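Side-chain contacts in CysE, serine acetyltransferase (Brucella abortus, PDB 4HZD), which probably catalyses acetyl transfer from acetyl-coenzyme A to the hydroxyl of L-serine, the first step of cysteine biosynthesis from serine: residues A[55-58]-A[59-63]; A[95-98]-A[99-103]; A[138-141]-A[142-145]. All coordinates share one frame; numbering follows the deposited sequence.

In the fold
All three contacts are local, between residues about a turn apart along helices of the subunit, next to its left-handed beta-helical domain; interaction 2 runs off the end of its helix. Interactions 1 and 3 touch: the carbonyl O of L63 takes a probable hydrogen bond of 2.6 Å from NE of R145, and their centres are 14 Å apart. Interaction 2 lies across the chain's centre from interaction 3, about 27 Å between centres, and about 20 Å from interaction 1. The side chain of D102 is about 8 Å from bound coenzyme A, and the side chain of Q143 is about 10 Å from bound coenzyme A. The side chain of E61 is about 5 Å from a bound magnesium ion. All three reach other subunits.

Interaction 1 of 3, residues A[55-58]-A[59-63]; sequences VMHR and IAERL
R58 lays one face of its guanidinium over the aliphatic part of R62, with R62 CG 3.3 Å above the plane and displaced toward its rim. The bend at chi2 (79°) carries the R58 chain forward along the helix, toward R62; NH1 stands 3.5 Å from R62 CG, and E61 CB approaches near the guanidinium plane, at its edge. The two guanidinium groups are turned only 16° apart, and R58 NH2 comes within 3.7 Å of R62 NE. These like charges are tied to different partners: R58 forms a salt bridge to D67 of the second subunit and gives its NE to L113 O, whereas R62 NH1 bonds to H119 ND1. All of this happens along the last turns of helix 51-63, in the N-terminal helical region characteristic of serine acetyltransferases, where regular i to i+4 bonds such as I59 N to V55 O (2.9 Å) set the spacing. One residue before R58, the ring of H57 receives E61 CG over a face, a CH-pi contact 3.9 Å from the ring centroid and 27° off its normal. The carboxylate of E61 continues past the ring, its OE2 staying 4.5 Å from H57 NE2. On another side of the helix V55 and I59 run alongside each other, CG1 of V55 meeting CD1 of I59 at 3.8 Å, and I59 also packs on Q122 and T123 of helix 116-132.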
ATOM      1  N   VAL A  55      -9.596  20.055  -1.615  1.00 21.33           N
ATOM      2  CA  VAL A  55     -10.793  19.225  -1.939  1.00 22.33           C
ATOM      3  C   VAL A  55     -10.370  18.158  -2.941  1.00 22.49           C
ATOM      4  O   VAL A  55     -10.617  16.951  -2.715  1.00 23.71           O
ATOM      5  CB  VAL A  55     -12.010  20.087  -2.487  1.00 21.06           C
ATOM      6  CG1 VAL A  55     -13.161  19.248  -3.076  1.00 19.91           C
ATOM      7  CG2 VAL A  55     -12.585  20.990  -1.395  1.00 20.28           C
ATOM      8  N   MET A  56      -9.692  18.571  -4.004  1.00 21.58           N
ATOM      9  CA  MET A  56      -9.169  17.583  -4.994  1.00 23.48           C
ATOM     10  C   MET A  56      -8.258  16.555  -4.360  1.00 22.25           C
ATOM     11  O   MET A  56      -8.386  15.351  -4.654  1.00 21.05           O
ATOM     12  CB  MET A  56      -8.438  18.273  -6.155  1.00 24.71           C
ATOM     13  CG  MET A  56      -9.364  19.170  -6.943  1.00 28.35           C
ATOM     14  SD  MET A  56      -8.652  20.013  -8.363  1.00 34.11           S
ATOM     15  CE  MET A  56      -7.079  20.546  -7.717  1.00 30.88           C
ATOM     16  N   HIS A  57      -7.349  17.018  -3.489  1.00 20.75           N
ATOM     17  CA  HIS A  57      -6.458  16.118  -2.782  1.00 21.62           C
ATOM     18  C   HIS A  57      -7.193  15.156  -1.860  1.00 22.74           C
ATOM     19  O   HIS A  57      -6.965  13.947  -1.927  1.00 22.76           O
ATOM     20  CB  HIS A  57      -5.405  16.879  -2.003  1.00 23.31           C
ATOM     21  CG  HIS A  57      -4.536  15.999  -1.146  1.00 22.64           C
ATOM     22  ND1 HIS A  57      -3.306  15.615  -1.520  1.00 26.79           N
ATOM     23  CD2 HIS A  57      -4.750  15.454   0.097  1.00 23.32           C
ATOM     24  CE1 HIS A  57      -2.752  14.859  -0.561  1.00 22.36           C
ATOM     25  NE2 HIS A  57      -3.638  14.749   0.428  1.00 25.48           N
ATOM     26  N   ARG A  58      -8.055  15.670  -0.983  1.00 21.85           N
ATOM     27  CA  ARG A  58      -8.868  14.790  -0.126  1.00 20.48           C
ATOM     28  C   ARG A  58      -9.595  13.714  -0.924  1.00 20.77           C
ATOM     29  O   ARG A  58      -9.520  12.501  -0.597  1.00 20.85           O
ATOM     30  CB  ARG A  58      -9.892  15.600   0.666  1.00 20.36           C
ATOM     31  CG  ARG A  58     -10.740  14.733   1.594  1.00 20.67           C
ATOM     32  CD  ARG A  58      -9.937  14.405   2.852  1.00 20.66           C
ATOM     33  NE  ARG A  58     -10.401  13.237   3.594  1.00 20.55           N
ATOM     34  CZ  ARG A  58      -9.813  12.040   3.564  1.00 21.09           C
ATOM     35  NH1 ARG A  58      -8.791  11.829   2.761  1.00 21.15           N
ATOM     36  NH2 ARG A  58     -10.273  11.039   4.319  1.00 19.40           N
ATOM     37  N   ILE A  59     -10.268  14.135  -1.994  1.00 22.18           N
ATOM     38  CA  ILE A  59     -11.099  13.216  -2.733  1.00 22.81           C
ATOM     39  C   ILE A  59     -10.236  12.206  -3.485  1.00 22.38           C
ATOM     40  O   ILE A  59     -10.546  11.012  -3.486  1.00 21.54           O
ATOM     41  CB  ILE A  59     -12.073  13.924  -3.686  1.00 22.86           C
ATOM     42  CG1 ILE A  59     -13.079  14.768  -2.881  1.00 24.20           C
ATOM     43  CG2 ILE A  59     -12.858  12.873  -4.443  1.00 22.43           C
ATOM     44  CD1 ILE A  59     -13.970  15.605  -3.755  1.00 21.54           C
ATOM     45  N   ALA A  60      -9.154  12.691  -4.107  1.00 20.77           N
ATOM     46  CA  ALA A  60      -8.209  11.816  -4.771  1.00 21.42           C
ATOM     47  C   ALA A  60      -7.678  10.705  -3.840  1.00 20.63           C
ATOM     48  O   ALA A  60      -7.615   9.547  -4.265  1.00 20.87           O
ATOM     49  CB  ALA A  60      -7.084  12.603  -5.464  1.00 19.77           C
ATOM     50  N   GLU A  61      -7.361  11.055  -2.590  1.00 20.04           N
ATOM     51  CA  GLU A  61      -6.809  10.115  -1.596  1.00 21.18           C
ATOM     52  C   GLU A  61      -7.851   9.097  -1.172  1.00 20.99           C
ATOM     53  O   GLU A  61      -7.525   7.933  -0.952  1.00 20.95           O
ATOM     54  CB  GLU A  61      -6.274  10.832  -0.326  1.00 22.82           C
ATOM     55  CG  GLU A  61      -4.976  11.645  -0.528  1.00 25.80           C
ATOM     56  CD  GLU A  61      -3.849  10.842  -1.148  1.00 26.74           C
ATOM     57  OE1 GLU A  61      -3.422   9.856  -0.531  1.00 27.10           O
ATOM     58  OE2 GLU A  61      -3.420  11.156  -2.283  1.00 28.34           O
ATOM     59  N   ARG A  62      -9.105   9.529  -1.048  1.00 20.42           N
ATOM     60  CA  ARG A  62     -10.175   8.589  -0.704  1.00 20.33           C
ATOM     61  C   ARG A  62     -10.429   7.581  -1.835  1.00 21.30           C
ATOM     62  O   ARG A  62     -10.621   6.389  -1.585  1.00 22.23           O
ATOM     63  CB  ARG A  62     -11.455   9.352  -0.311  1.00 21.43           C
ATOM     64  CG  ARG A  62     -11.257  10.308   0.881  1.00 17.69           C
ATOM     65  CD  ARG A  62     -12.624  10.633   1.504  1.00 20.78           C
ATOM     66  NE  ARG A  62     -13.011   9.518   2.359  1.00 18.84           N
ATOM     67  CZ  ARG A  62     -14.138   9.421   3.079  1.00 20.43           C
ATOM     68  NH1 ARG A  62     -15.088  10.345   3.016  1.00 17.87           N
ATOM     69  NH2 ARG A  62     -14.314   8.369   3.863  1.00 21.54           N
ATOM     70  N   LEU A  63     -10.373   8.047  -3.074  1.00 21.79           N
ATOM     71  CA  LEU A  63     -10.678   7.171  -4.233  1.00 22.22           C
ATOM     72  C   LEU A  63      -9.451   6.409  -4.713  1.00 22.04           C
ATOM     73  O   LEU A  63      -9.579   5.378  -5.398  1.00 23.08           O
ATOM     74  CB  LEU A  63     -11.241   8.029  -5.399  1.00 23.31           C
ATOM     75  CG  LEU A  63     -12.505   8.848  -5.114  1.00 26.11           C
ATOM     76  CD1 LEU A  63     -12.761   9.838  -6.235  1.00 26.44           C
ATOM     77  CD2 LEU A  63     -13.683   7.904  -4.893  1.00 25.80           C
TER

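Interaction 2 of 3, residues A[95-98]-A[99-103]; sequences IQAV and YDRDP
R101 reaches back over A97, one helical turn earlier. Its CB is 3.2 Å from A97 O, and CG, placed beside the backbone N by a chi1 of -55°, also passes close to that oxygen. CD stays nearby, 3.7 Å from A97 O, as the chain runs extended to NE. There the contact passes to the methyl group: NE lies 3.9 Å from A97 CB, and CZ comes to 3.6 Å, putting A97 CB over the centre of one guanidinium face. The two end nitrogens spread around the methyl and bond beyond it, NH2 to G163 O and NH1 to S185 OG. Q96 and D100 pair on a neighbouring strip of the helix. A bend at chi2 turns the amide of Q96 so that NE2 gives two weak hydrogen bonds to the carboxylate, 3.0 Å to D100 OD1 and 3.3 Å to D100 OD2, with amide and carboxylate planes 59° apart. The helix ends here: V98 O accepts both R101 N, from above its carbonyl plane, and D102 N at 2.9 Å, and D102 leaves helical geometry. Its OD1 accepts the N of A104 two residues on, as in an Asx turn. Helix 87-101 thus finishes against the beta-helix, with V98, R101 and D102 packed on F165 of strand 165-166, while I95 rests on helices 18-33 and 109-113.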
ATOM      1  N   ILE A  95     -20.307  23.426   0.062  1.00 26.45           N
ATOM      2  CA  ILE A  95     -19.800  23.491   1.433  1.00 22.82           C
ATOM      3  C   ILE A  95     -20.733  24.332   2.324  1.00 25.07           C
ATOM      4  O   ILE A  95     -21.098  23.921   3.442  1.00 21.69           O
ATOM      5  CB  ILE A  95     -18.357  24.067   1.470  1.00 22.42           C
ATOM      6  CG1 ILE A  95     -17.336  23.069   0.908  1.00 20.41           C
ATOM      7  CG2 ILE A  95     -17.962  24.475   2.894  1.00 20.59           C
ATOM      8  CD1 ILE A  95     -15.935  23.676   0.810  1.00 20.20           C
ATOM      9  N   GLN A  96     -21.116  25.503   1.806  1.00 23.72           N
ATOM     10  CA  GLN A  96     -22.083  26.369   2.475  1.00 27.43           C
ATOM     11  C   GLN A  96     -23.444  25.690   2.723  1.00 27.08           C
ATOM     12  O   GLN A  96     -24.029  25.900   3.781  1.00 26.16           O
ATOM     13  CB  GLN A  96     -22.214  27.740   1.754  1.00 28.94           C
ATOM     14  CG  GLN A  96     -23.050  28.768   2.518  1.00 30.40           C
ATOM     15  CD  GLN A  96     -22.303  29.417   3.685  1.00 31.78           C
ATOM     16  OE1 GLN A  96     -21.085  29.616   3.649  1.00 32.69           O
ATOM     17  NE2 GLN A  96     -23.042  29.744   4.728  1.00 34.95           N
ATOM     18  N   ALA A  97     -23.896  24.820   1.809  1.00 25.46           N
ATOM     19  CA  ALA A  97     -25.104  24.017   2.032  1.00 27.02           C
ATOM     20  C   ALA A  97     -25.023  23.151   3.286  1.00 27.45           C
ATOM     21  O   ALA A  97     -25.979  23.089   4.075  1.00 25.11           O
ATOM     22  CB  ALA A  97     -25.426  23.142   0.827  1.00 24.15           C
ATOM     23  N   VAL A  98     -23.900  22.456   3.456  1.00 25.31           N
ATOM     24  CA  VAL A  98     -23.736  21.609   4.640  1.00 27.30           C
ATOM     25  C   VAL A  98     -23.751  22.484   5.878  1.00 26.06           C
ATOM     26  O   VAL A  98     -24.413  22.169   6.862  1.00 27.30           O
ATOM     27  CB  VAL A  98     -22.412  20.787   4.643  1.00 26.88           C
ATOM     28  CG1 VAL A  98     -22.303  19.968   5.930  1.00 26.99           C
ATOM     29  CG2 VAL A  98     -22.358  19.850   3.440  1.00 26.04           C
ATOM     30  N   TYR A  99     -22.981  23.562   5.824  1.00 24.77           N
ATOM     31  CA  TYR A  99     -22.811  24.438   6.972  1.00 29.08           C
ATOM     32  C   TYR A  99     -24.190  24.969   7.404  1.00 28.74           C
ATOM     33  O   TYR A  99     -24.515  24.936   8.587  1.00 28.09           O
ATOM     34  CB  TYR A  99     -21.824  25.574   6.660  1.00 29.01           C
ATOM     35  CG  TYR A  99     -21.589  26.495   7.850  1.00 34.13           C
ATOM     36  CD1 TYR A  99     -20.721  26.131   8.896  1.00 33.52           C
ATOM     37  CD2 TYR A  99     -22.241  27.717   7.939  1.00 35.35           C
ATOM     38  CE1 TYR A  99     -20.513  26.965   9.988  1.00 37.55           C
ATOM     39  CE2 TYR A  99     -22.034  28.566   9.017  1.00 38.22           C
ATOM     40  CZ  TYR A  99     -21.169  28.194  10.030  1.00 39.02           C
ATOM     41  OH  TYR A  99     -20.997  29.045  11.098  1.00 43.29           O
ATOM     42  N   ASP A 100     -24.993  25.395   6.427  1.00 28.64           N
ATOM     43  CA  ASP A 100     -26.340  25.954   6.675  1.00 29.87           C
ATOM     44  C   ASP A 100     -27.414  24.948   7.048  1.00 31.37           C
ATOM     45  O   ASP A 100     -28.354  25.304   7.753  1.00 31.91           O
ATOM     46  CB  ASP A 100     -26.819  26.754   5.458  1.00 30.30           C
ATOM     47  CG  ASP A 100     -26.016  28.033   5.246  1.00 31.53           C
ATOM     48  OD1 ASP A 100     -25.370  28.506   6.186  1.00 34.53           O
ATOM     49  OD2 ASP A 100     -26.019  28.558   4.129  1.00 32.12           O
ATOM     50  N   ARG A 101     -27.286  23.703   6.578  1.00 28.11           N
ATOM     51  CA  ARG A 101     -28.380  22.733   6.653  1.00 26.66           C
ATOM     52  C   ARG A 101     -28.158  21.585   7.655  1.00 28.62           C
ATOM     53  O   ARG A 101     -29.107  20.941   7.997  1.00 28.08           O
ATOM     54  CB  ARG A 101     -28.744  22.162   5.269  1.00 27.38           C
ATOM     55  CG  ARG A 101     -29.092  23.204   4.200  1.00 26.25           C
ATOM     56  CD  ARG A 101     -29.433  22.560   2.860  1.00 27.61           C
ATOM     57  NE  ARG A 101     -29.163  23.525   1.807  1.00 25.09           N
ATOM     58  CZ  ARG A 101     -28.983  23.265   0.515  1.00 26.75           C
ATOM     59  NH1 ARG A 101     -29.083  22.034   0.025  1.00 21.96           N
ATOM     60  NH2 ARG A 101     -28.718  24.278  -0.302  1.00 25.16           N
ATOM     61  N   ASP A 102     -26.923  21.335   8.119  1.00 28.87           N
ATOM     62  CA  ASP A 102     -26.670  20.252   9.103  1.00 29.76           C
ATOM     63  C   ASP A 102     -26.258  20.739  10.497  1.00 32.59           C
ATOM     64  O   ASP A 102     -25.136  21.225  10.663  1.00 34.14           O
ATOM     65  CB  ASP A 102     -25.562  19.319   8.613  1.00 29.66           C
ATOM     66  CG  ASP A 102     -25.526  17.960   9.371  1.00 30.81           C
ATOM     67  OD1 ASP A 102     -26.161  17.783  10.445  1.00 30.16           O
ATOM     68  OD2 ASP A 102     -24.831  17.052   8.875  1.00 37.02           O
ATOM     69  N   PRO A 103     -27.117  20.524  11.516  1.00 35.71           N
ATOM     70  CA  PRO A 103     -26.778  20.949  12.891  1.00 36.60           C
ATOM     71  C   PRO A 103     -25.641  20.126  13.548  1.00 39.09           C
ATOM     72  O   PRO A 103     -25.007  20.596  14.511  1.00 35.44           O
ATOM     73  CB  PRO A 103     -28.089  20.739  13.663  1.00 35.70           C
ATOM     74  CG  PRO A 103     -29.149  20.488  12.615  1.00 36.54           C
ATOM     75  CD  PRO A 103     -28.429  19.848  11.468  1.00 35.53           C
TER

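Interaction 3 of 3, residues A[138-141]-A[142-145]; sequences FAYY and LQSR
The rings of F138, Y140 and Y141 take their neighbours from this helix obliquely. L142 comes to the F138 ring with CD1, 3.9 Å from F138 CD1, and its CG is nearly as close. At Y140 the side chain of Q143 runs alongside, ring and amide planes 44° apart, and OE1 of Q143 stands 3.7 Å from Y140 CD1. Around Y141 the near atoms are the backbone N of L142 and CB of R145. R145 then follows the tyrosine outward, bent at chi2 (83°), until its CD is 4.0 Å from Y141 OH. The edge-to-face partners of two of these rings come from the fourth subunit: F40 meets Y141, and Y105 meets Y140.

The polar atoms of this helix have partners within the subunit and across its boundary. A water donates to Y140 O at 2.9 Å and, weakly, to Q143 OE1, linking that amide oxygen to the helix backbone; NE2 of Q143 bonds to D153 OD1. Y140 O also accepts S144 N at 2.8 Å, while OG of S144, anti to its own N (chi1 175°), bonds to Y114 O of the fourth subunit. R145 has its partner on the end of helix 51-63.

Helix 136-149 leads into strand 152-154 of the beta-helix. F138 and L142 pack against helices 70-83 and 116-132, and Y140, Y141 and S144 meet the fourth subunit.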
ATOM      1  N   PHE A 138     -12.942   6.500 -17.994  1.00 23.37           N
ATOM      2  CA  PHE A 138     -12.558   7.214 -16.790  1.00 21.49           C
ATOM      3  C   PHE A 138     -13.827   7.506 -15.976  1.00 20.73           C
ATOM      4  O   PHE A 138     -13.863   7.317 -14.760  1.00 19.47           O
ATOM      5  CB  PHE A 138     -11.794   8.499 -17.110  1.00 23.17           C
ATOM      6  CG  PHE A 138     -10.733   8.840 -16.069  1.00 26.00           C
ATOM      7  CD1 PHE A 138     -11.040   8.837 -14.696  1.00 23.59           C
ATOM      8  CD2 PHE A 138      -9.442   9.177 -16.460  1.00 27.20           C
ATOM      9  CE1 PHE A 138     -10.081   9.140 -13.745  1.00 24.89           C
ATOM     10  CE2 PHE A 138      -8.473   9.460 -15.518  1.00 24.43           C
ATOM     11  CZ  PHE A 138      -8.797   9.472 -14.155  1.00 25.98           C
ATOM     12  N   ALA A 139     -14.866   7.976 -16.654  1.00 20.25           N
ATOM     13  CA  ALA A 139     -16.101   8.340 -15.953  1.00 21.91           C
ATOM     14  C   ALA A 139     -16.720   7.127 -15.222  1.00 20.43           C
ATOM     15  O   ALA A 139     -17.097   7.221 -14.048  1.00 21.50           O
ATOM     16  CB  ALA A 139     -17.091   8.985 -16.924  1.00 20.56           C
ATOM     17  N   TYR A 140     -16.784   5.976 -15.890  1.00 20.66           N
ATOM     18  CA  TYR A 140     -17.376   4.786 -15.270  1.00 21.60           C
ATOM     19  C   TYR A 140     -16.504   4.306 -14.117  1.00 21.09           C
ATOM     20  O   TYR A 140     -17.007   3.813 -13.091  1.00 21.44           O
ATOM     21  CB  TYR A 140     -17.554   3.636 -16.271  1.00 23.99           C
ATOM     22  CG  TYR A 140     -18.576   3.852 -17.374  1.00 26.61           C
ATOM     23  CD1 TYR A 140     -19.761   4.589 -17.159  1.00 26.79           C
ATOM     24  CD2 TYR A 140     -18.366   3.294 -18.642  1.00 26.87           C
ATOM     25  CE1 TYR A 140     -20.682   4.767 -18.205  1.00 29.07           C
ATOM     26  CE2 TYR A 140     -19.277   3.465 -19.667  1.00 26.01           C
ATOM     27  CZ  TYR A 140     -20.428   4.194 -19.456  1.00 28.14           C
ATOM     28  OH  TYR A 140     -21.303   4.334 -20.521  1.00 26.60           O
ATOM     29  N   TYR A 141     -15.189   4.456 -14.275  1.00 19.19           N
ATOM     30  CA  TYR A 141     -14.284   4.086 -13.214  1.00 19.76           C
ATOM     31  C   TYR A 141     -14.561   4.913 -11.961  1.00 18.86           C
ATOM     32  O   TYR A 141     -14.568   4.390 -10.846  1.00 19.78           O
ATOM     33  CB  TYR A 141     -12.782   4.180 -13.635  1.00 19.43           C
ATOM     34  CG  TYR A 141     -11.914   3.758 -12.504  1.00 21.20           C
ATOM     35  CD1 TYR A 141     -11.681   2.404 -12.250  1.00 19.81           C
ATOM     36  CD2 TYR A 141     -11.397   4.697 -11.600  1.00 21.26           C
ATOM     37  CE1 TYR A 141     -10.917   2.002 -11.173  1.00 22.51           C
ATOM     38  CE2 TYR A 141     -10.626   4.291 -10.509  1.00 21.98           C
ATOM     39  CZ  TYR A 141     -10.405   2.945 -10.298  1.00 22.69           C
ATOM     40  OH  TYR A 141      -9.655   2.502  -9.242  1.00 25.61           O
ATOM     41  N   LEU A 142     -14.701   6.216 -12.112  1.00 18.78           N
ATOM     42  CA  LEU A 142     -15.022   7.047 -10.967  1.00 18.77           C
ATOM     43  C   LEU A 142     -16.398   6.679 -10.333  1.00 18.93           C
ATOM     44  O   LEU A 142     -16.539   6.572  -9.086  1.00 19.68           O
ATOM     45  CB  LEU A 142     -15.029   8.528 -11.420  1.00 19.14           C
ATOM     46  CG  LEU A 142     -13.636   9.122 -11.702  1.00 19.98           C
ATOM     47  CD1 LEU A 142     -13.811  10.455 -12.424  1.00 19.48           C
ATOM     48  CD2 LEU A 142     -12.868   9.279 -10.399  1.00 19.80           C
ATOM     49  N   GLN A 143     -17.406   6.489 -11.180  1.00 19.27           N
ATOM     50  CA  GLN A 143     -18.744   6.064 -10.730  1.00 19.44           C
ATOM     51  C   GLN A 143     -18.630   4.776  -9.905  1.00 20.60           C
ATOM     52  O   GLN A 143     -19.221   4.664  -8.833  1.00 21.52           O
ATOM     53  CB  GLN A 143     -19.697   5.803 -11.908  1.00 18.65           C
ATOM     54  CG  GLN A 143     -21.038   5.196 -11.480  1.00 17.81           C
ATOM     55  CD  GLN A 143     -21.866   4.673 -12.655  1.00 20.51           C
ATOM     56  OE1 GLN A 143     -21.365   4.563 -13.778  1.00 22.25           O
ATOM     57  NE2 GLN A 143     -23.145   4.394 -12.409  1.00 19.13           N
ATOM     58  N   SER A 144     -17.825   3.853 -10.408  1.00 20.53           N
ATOM     59  CA  SER A 144     -17.607   2.552  -9.774  1.00 21.01           C
ATOM     60  C   SER A 144     -16.909   2.703  -8.458  1.00 21.29           C
ATOM     61  O   SER A 144     -17.313   2.092  -7.431  1.00 22.03           O
ATOM     62  CB  SER A 144     -16.781   1.627 -10.702  1.00 20.61           C
ATOM     63  OG  SER A 144     -16.481   0.417 -10.027  1.00 20.04           O
ATOM     64  N   ARG A 145     -15.852   3.513  -8.450  1.00 23.13           N
ATOM     65  CA  ARG A 145     -15.126   3.733  -7.213  1.00 23.92           C
ATOM     66  C   ARG A 145     -15.971   4.509  -6.178  1.00 23.42           C
ATOM     67  O   ARG A 145     -15.959   4.202  -4.974  1.00 19.26           O
ATOM     68  CB  ARG A 145     -13.796   4.438  -7.519  1.00 28.29           C
ATOM     69  CG  ARG A 145     -12.880   4.447  -6.333  1.00 32.62           C
ATOM     70  CD  ARG A 145     -12.081   3.148  -6.178  1.00 33.44           C
ATOM     71  NE  ARG A 145     -11.209   3.422  -5.059  1.00 31.57           N
ATOM     72  CZ  ARG A 145     -11.055   2.673  -3.984  1.00 34.20           C
ATOM     73  NH1 ARG A 145     -11.661   1.502  -3.853  1.00 34.07           N
ATOM     74  NH2 ARG A 145     -10.241   3.104  -3.050  1.00 36.67           N
TER
HETATM   75  O   HOH W   1     -19.471   2.315 -13.265  1.00 23.50           O